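Local coordinates for uncharacterized protein (PDB 6PTM) that probably cleaves carrageenan from the chain end as an exo-acting glycoside hydrolase of family GH42, at residues D257-L262 against M368-E373; P294-I299 against T372-F377. All coordinates share one frame; numbering follows the deposited sequence.

Contact 1 of 2, residues D257-L262 against M368-E373; sequences DINHPL and MDRVTE. With EDO (1,2-ethanediol), chain C.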
loop_
_atom_site.group_PDB
_atom_site.type_symbol
_atom_site.label_atom_id
_atom_site.label_comp_id
_atom_site.label_asym_id
_atom_site.label_seq_id
_atom_site.Cartn_x
_atom_site.Cartn_y
_atom_site.Cartn_z
ATOM N N ASP A 257 -16.323 19.715 9.351
ATOM C CA ASP A 257 -15.145 20.603 9.466
ATOM C C ASP A 257 -14.220 20.067 10.557
ATOM O O ASP A 257 -14.588 20.177 11.725
ATOM C CB ASP A 257 -15.620 22.009 9.824
ATOM C CG ASP A 257 -14.468 22.988 9.976
ATOM O OD1 ASP A 257 -13.325 22.609 9.657
ATOM O OD2 ASP A 257 -14.738 24.123 10.360
ATOM N N ILE A 258 -13.039 19.551 10.192
ATOM C CA ILE A 258 -12.051 19.049 11.198
ATOM C C ILE A 258 -11.568 20.183 12.115
ATOM O O ILE A 258 -10.988 19.887 13.169
ATOM C CB ILE A 258 -10.872 18.317 10.533
ATOM C CG1 ILE A 258 -10.119 19.194 9.522
ATOM C CG2 ILE A 258 -11.345 17.023 9.919
ATOM C CD1 ILE A 258 -8.857 18.559 8.969
ATOM N N ASN A 259 -11.767 21.456 11.752
ATOM C CA ASN A 259 -11.306 22.579 12.609
ATOM C C ASN A 259 -12.471 23.170 13.428
ATOM O O ASN A 259 -12.248 24.212 14.061
ATOM C CB ASN A 259 -10.570 23.621 11.764
ATOM C CG ASN A 259 -9.306 23.050 11.180
ATOM O OD1 ASN A 259 -9.171 22.931 9.966
ATOM N ND2 ASN A 259 -8.363 22.697 12.045
ATOM N N HIS A 260 -13.670 22.576 13.416
ATOM C CA HIS A 260 -14.850 23.117 14.150
ATOM C C HIS A 260 -14.880 22.531 15.560
ATOM O O HIS A 260 -14.740 21.315 15.708
ATOM C CB HIS A 260 -16.139 22.811 13.407
ATOM C CG HIS A 260 -17.294 23.611 13.905
ATOM N ND1 HIS A 260 -17.799 23.448 15.175
ATOM C CD2 HIS A 260 -18.029 24.575 13.310
ATOM C CE1 HIS A 260 -18.791 24.297 15.354
ATOM N NE2 HIS A 260 -18.969 24.998 14.213
ATOM N N PRO A 261 -15.054 23.336 16.638
ATOM C CA PRO A 261 -15.070 22.807 18.006
ATOM C C PRO A 261 -16.132 21.738 18.247
ATOM O O PRO A 261 -15.883 20.901 19.059
ATOM C CB PRO A 261 -15.370 24.009 18.905
ATOM C CG PRO A 261 -14.807 25.164 18.111
ATOM C CD PRO A 261 -15.067 24.810 16.649
ATOM N N LEU A 262 -17.274 21.791 17.557
ATOM C CA LEU A 262 -18.350 20.824 17.815
ATOM C C LEU A 262 -17.931 19.487 17.183
ATOM O O LEU A 262 -18.315 18.417 17.705
ATOM C CB LEU A 262 -19.664 21.373 17.266
ATOM C CG LEU A 262 -20.874 20.494 17.511
ATOM C CD1 LEU A 262 -21.156 20.396 18.994
ATOM C CD2 LEU A 262 -22.070 21.023 16.756
ATOM N N MET A 368 -1.729 20.434 4.691
ATOM C CA MET A 368 -1.051 19.216 5.174
ATOM C C MET A 368 -0.909 19.228 6.697
ATOM O O MET A 368 -1.315 18.223 7.326
ATOM C CB MET A 368 0.322 19.078 4.545
ATOM C CG MET A 368 0.281 18.520 3.128
ATOM S SD MET A 368 2.008 18.450 2.605
ATOM C CE MET A 368 1.806 17.965 0.893
ATOM N N ASP A 369 -0.369 20.315 7.247
ATOM C CA ASP A 369 -0.085 20.447 8.697
ATOM C C ASP A 369 -1.391 20.358 9.491
ATOM O O ASP A 369 -1.366 19.697 10.515
ATOM C CB ASP A 369 0.768 21.686 8.994
ATOM C CG ASP A 369 2.187 21.566 8.444
ATOM O OD1 ASP A 369 2.526 20.471 7.928
ATOM O OD2 ASP A 369 2.953 22.552 8.535
ATOM N N ARG A 370 -2.496 20.950 9.048
ATOM C CA ARG A 370 -3.719 20.910 9.885
ATOM C C ARG A 370 -4.343 19.521 9.778
ATOM O O ARG A 370 -5.065 19.108 10.697
ATOM C CB ARG A 370 -4.745 21.981 9.509
ATOM C CG ARG A 370 -5.282 21.871 8.091
ATOM C CD ARG A 370 -6.770 21.971 8.058
ATOM N NE ARG A 370 -7.251 21.822 6.690
ATOM C CZ ARG A 370 -8.535 21.881 6.339
ATOM N NH1 ARG A 370 -8.861 21.724 5.066
ATOM N NH2 ARG A 370 -9.474 22.138 7.245
ATOM N N VAL A 371 -4.131 18.846 8.651
ATOM C CA VAL A 371 -4.666 17.468 8.516
ATOM C C VAL A 371 -3.848 16.552 9.419
ATOM O O VAL A 371 -4.441 15.742 10.130
ATOM C CB VAL A 371 -4.690 17.006 7.044
ATOM C CG1 VAL A 371 -4.909 15.507 6.947
ATOM C CG2 VAL A 371 -5.752 17.787 6.273
ATOM N N THR A 372 -2.509 16.665 9.373
ATOM C CA THR A 372 -1.631 15.913 10.297
ATOM C C THR A 372 -2.100 16.140 11.751
ATOM O O THR A 372 -2.222 15.141 12.527
ATOM C CB THR A 372 -0.166 16.300 10.070
ATOM O OG1 THR A 372 0.236 16.018 8.724
ATOM C CG2 THR A 372 0.730 15.631 11.076
ATOM N N GLU A 373 -2.325 17.392 12.138
ATOM C CA GLU A 373 -2.763 17.743 13.529
ATOM C C GLU A 373 -4.105 17.051 13.852
ATOM O O GLU A 373 -4.283 16.515 14.979
ATOM C CB GLU A 373 -2.803 19.261 13.695
ATOM C CG GLU A 373 -3.154 19.707 15.113
ATOM C CD GLU A 373 -4.622 19.633 15.494
ATOM O OE1 GLU A 373 -5.488 19.896 14.625
ATOM O OE2 GLU A 373 -4.900 19.319 16.674
HETATM C C1 EDO C . 4.053 21.201 4.992
HETATM O O1 EDO C . 4.583 20.561 6.116
HETATM C C2 EDO C . 5.165 21.653 4.098
HETATM O O2 EDO C . 5.896 22.755 4.593
HETATM O O HOH W 1 -12.221 23.034 6.920
HETATM O O HOH W 2 -5.933 20.894 12.267
#
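Arg370 NH2 is gripped by two acceptors. Arg370 NH2 donates to Asn259 OD1 at 2.9 Å, with an N-H...O angle of 163°, and to water 1 at 2.9 Å. Both acceptors lie at the edge of the guanidinium, in its plane. The Asn259 amide is nearly coplanar with the guanidinium, 18° apart. NH2 meets the oxygen almost end-on to its C=O bond. Ile258 comes from another side. Its CD1 lies over one face of the guanidinium, and Ile258 CG1 is 3.8 Å from Arg370 NH2. Ile258 CD1 also reaches Val371 CG2 at 4.2 Å. Arg370 chi1 is 62°, which sets CG between the backbone N and C, and the chain then bends at chi2.

The contact joins the turn leading into helix 261-278 to helix 358-385. His260 is the N-cap of the former, its ND1 accepting from Leu262 N. Asp257 OD1 accepts from Asn259 N, an Asx turn, and lies 3.0 Å from water 1, which probably donates to it. A second water takes a bond from Asn259 ND2 and donates to Arg370 O and Glu373 OE1, so both ends of the amide are tied to helix 358-385. Asn367 OD1 binds Arg370 NH1.

The buried arginine charge thus has a neutral amide and a water as direct partners on NH2. Asp257 OD1, 4.6 Å from Arg370 NH2, may still stabilise that charge through the intervening water.

Contact 2 of 2, residues P294-I299 against T372-F377; sequences PHWNCI and TEWFSF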
loop_
_atom_site.group_PDB
_atom_site.type_symbol
_atom_site.label_atom_id
_atom_site.label_comp_id
_atom_site.label_asym_id
_atom_site.label_seq_id
_atom_site.Cartn_x
_atom_site.Cartn_y
_atom_site.Cartn_z
ATOM N N PRO A 294 -8.958 9.615 3.330
ATOM C CA PRO A 294 -9.053 11.048 3.613
ATOM C C PRO A 294 -8.357 11.894 2.534
ATOM O O PRO A 294 -7.351 11.449 1.928
ATOM C CB PRO A 294 -8.323 11.175 4.960
ATOM C CG PRO A 294 -7.298 10.090 4.865
ATOM C CD PRO A 294 -8.092 8.919 4.304
ATOM N N HIS A 295 -8.939 13.071 2.279
ATOM C CA HIS A 295 -8.349 14.138 1.448
ATOM C C HIS A 295 -9.229 15.374 1.579
ATOM O O HIS A 295 -10.479 15.222 1.795
ATOM C CB HIS A 295 -8.088 13.687 -0.002
ATOM C CG HIS A 295 -9.129 12.789 -0.608
ATOM N ND1 HIS A 295 -10.237 13.280 -1.247
ATOM C CD2 HIS A 295 -9.188 11.438 -0.745
ATOM C CE1 HIS A 295 -10.973 12.279 -1.698
ATOM N NE2 HIS A 295 -10.341 11.131 -1.432
ATOM N N TRP A 296 -8.559 16.521 1.533
ATOM C CA TRP A 296 -9.125 17.881 1.674
ATOM C C TRP A 296 -8.700 18.707 0.469
ATOM O O TRP A 296 -8.084 19.788 0.657
ATOM C CB TRP A 296 -8.681 18.489 3.005
ATOM C CG TRP A 296 -9.377 17.877 4.186
ATOM C CD1 TRP A 296 -10.476 18.376 4.818
ATOM C CD2 TRP A 296 -9.062 16.645 4.860
ATOM N NE1 TRP A 296 -10.849 17.566 5.849
ATOM C CE2 TRP A 296 -9.986 16.513 5.923
ATOM C CE3 TRP A 296 -8.052 15.693 4.722
ATOM C CZ2 TRP A 296 -9.970 15.436 6.799
ATOM C CZ3 TRP A 296 -8.028 14.627 5.592
ATOM C CH2 TRP A 296 -8.979 14.496 6.612
ATOM N N ASN A 297 -8.938 18.151 -0.726
ATOM C CA ASN A 297 -8.556 18.810 -1.993
ATOM C C ASN A 297 -9.188 20.203 -2.017
ATOM O O ASN A 297 -10.345 20.350 -1.598
ATOM C CB ASN A 297 -8.985 18.039 -3.237
ATOM C CG ASN A 297 -8.369 16.660 -3.335
ATOM O OD1 ASN A 297 -7.310 16.412 -2.762
ATOM N ND2 ASN A 297 -8.979 15.780 -4.138
ATOM N N CYS A 298 -8.433 21.181 -2.497
ATOM C CA CYS A 298 -8.740 22.614 -2.317
ATOM C C CYS A 298 -8.327 23.398 -3.577
ATOM O O CYS A 298 -8.029 24.583 -3.448
ATOM C CB CYS A 298 -8.050 23.099 -1.047
ATOM S SG CYS A 298 -6.240 23.036 -1.114
ATOM N N ILE A 299 -8.278 22.759 -4.743
ATOM C CA ILE A 299 -8.089 23.458 -6.049
ATOM C C ILE A 299 -9.456 23.532 -6.744
ATOM O O ILE A 299 -10.139 22.499 -6.962
ATOM C CB ILE A 299 -6.995 22.812 -6.907
ATOM C CG1 ILE A 299 -5.646 22.924 -6.193
ATOM C CG2 ILE A 299 -6.963 23.438 -8.302
ATOM C CD1 ILE A 299 -4.516 22.173 -6.853
ATOM N N THR A 372 -2.509 16.665 9.373
ATOM C CA THR A 372 -1.631 15.913 10.297
ATOM C C THR A 372 -2.100 16.140 11.751
ATOM O O THR A 372 -2.222 15.141 12.527
ATOM C CB THR A 372 -0.166 16.300 10.070
ATOM O OG1 THR A 372 0.236 16.018 8.724
ATOM C CG2 THR A 372 0.730 15.631 11.076
ATOM N N GLU A 373 -2.325 17.392 12.138
ATOM C CA GLU A 373 -2.763 17.743 13.529
ATOM C C GLU A 373 -4.105 17.051 13.852
ATOM O O GLU A 373 -4.283 16.515 14.979
ATOM C CB GLU A 373 -2.803 19.261 13.695
ATOM C CG GLU A 373 -3.154 19.707 15.113
ATOM C CD GLU A 373 -4.622 19.633 15.494
ATOM O OE1 GLU A 373 -5.488 19.896 14.625
ATOM O OE2 GLU A 373 -4.900 19.319 16.674
ATOM N N TRP A 374 -5.017 17.000 12.888
ATOM C CA TRP A 374 -6.339 16.374 13.081
ATOM C C TRP A 374 -6.145 14.899 13.442
ATOM O O TRP A 374 -6.755 14.418 14.409
ATOM C CB TRP A 374 -7.180 16.599 11.821
ATOM C CG TRP A 374 -8.335 15.658 11.659
ATOM C CD1 TRP A 374 -8.486 14.671 10.722
ATOM C CD2 TRP A 374 -9.509 15.631 12.470
ATOM N NE1 TRP A 374 -9.689 14.046 10.886
ATOM C CE2 TRP A 374 -10.325 14.594 11.964
ATOM C CE3 TRP A 374 -9.950 16.388 13.563
ATOM C CZ2 TRP A 374 -11.575 14.318 12.508
ATOM C CZ3 TRP A 374 -11.192 16.119 14.086
ATOM C CH2 TRP A 374 -11.977 15.084 13.578
ATOM N N PHE A 375 -5.310 14.195 12.684
ATOM C CA PHE A 375 -5.060 12.753 12.899
ATOM C C PHE A 375 -4.288 12.564 14.202
ATOM O O PHE A 375 -4.557 11.526 14.867
ATOM C CB PHE A 375 -4.391 12.130 11.674
ATOM C CG PHE A 375 -5.366 11.905 10.557
ATOM C CD1 PHE A 375 -6.466 11.090 10.743
ATOM C CD2 PHE A 375 -5.225 12.552 9.344
ATOM C CE1 PHE A 375 -7.372 10.896 9.721
ATOM C CE2 PHE A 375 -6.141 12.361 8.328
ATOM C CZ PHE A 375 -7.229 11.562 8.526
ATOM N N SER A 376 -3.412 13.500 14.574
ATOM C CA SER A 376 -2.760 13.512 15.898
ATOM C C SER A 376 -3.812 13.643 17.008
ATOM O O SER A 376 -3.711 12.883 17.997
ATOM C CB SER A 376 -1.677 14.576 16.018
ATOM O OG SER A 376 -0.592 14.251 15.153
ATOM N N PHE A 377 -4.762 14.567 16.876
ATOM C CA PHE A 377 -5.892 14.737 17.832
ATOM C C PHE A 377 -6.641 13.403 17.968
ATOM O O PHE A 377 -6.792 12.927 19.093
ATOM C CB PHE A 377 -6.830 15.878 17.415
ATOM C CG PHE A 377 -8.187 15.858 18.074
ATOM C CD1 PHE A 377 -8.346 16.266 19.395
ATOM C CD2 PHE A 377 -9.302 15.412 17.374
ATOM C CE1 PHE A 377 -9.588 16.194 20.013
ATOM C CE2 PHE A 377 -10.544 15.338 17.995
ATOM C CZ PHE A 377 -10.681 15.720 19.316
#
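The end of the Phe375 ring meets both Pro294 and Trp296, and this is the tight part of the contact. Phe375 CZ is 3.8 Å from Pro294 CB and 3.9 Å from Trp296 CH2. Pro294 CB sits at the edge of the phenyl ring, near its plane. Phe375 CZ in turn lies at the edge of the indole of Trp296. The two aromatic side chains approach from opposite directions, and Phe375 CE2 reaches Trp296 CZ3 at 4.0 Å. No hydrogen bond crosses here; the contact is apolar.

Trp374 meets Trp296 more loosely. Trp374 CD1 is 4.1 Å from Trp296 CH2. The six-membered ring of Trp296 and the five-membered ring of Trp374 form an oblique pair, their planes 73° apart. Trp374 CD1 also lies 3.8 Å above the centre of one face of the Phe375 ring. Trp374 swings CG away from the backbone N (chi1 160°), whereas Phe375 keeps it beside the N (chi1 -76°). These different torsions bring the two rings together on the loop-facing side of the helix.

The rest of the helical segment faces elsewhere. Glu373 is exposed, and Thr372 and Ser376 are partly exposed, both touching helix 411-417.

Pro294 to Ile299 belong to the loop between strand 288-292 and helix 310-324. Helix 358-385 lies along this loop, and Trp296 O accepts from Asn367 ND2 of that helix. Trp374 also touches Arg264 and Asn267 of helix 261-278.

In the fold
Contacts 1 and 2 lie on successive turns of helix 358-385 and share Thr372 and Glu373. Their centres are about 6 Å apart. Along the chain come the turn and helix start at 257-262, the loop at 294-299, and then the helix that meets both. The two contacts also touch: Val371 CG2 packs on Trp296 CE3 at 3.5 Å, and Ile258 CG2 lies against both Trp296 and Trp374. Polar bonds of contact 1 thus border the aromatic cluster of contact 2. Strands 288-292 and 391-394, which flank the helix in sequence, are neighbours in a parallel sheet, consistent with the (beta/alpha)8 barrel of GH42 enzymes. The helix joins the turn and the loop within that probable catalytic domain.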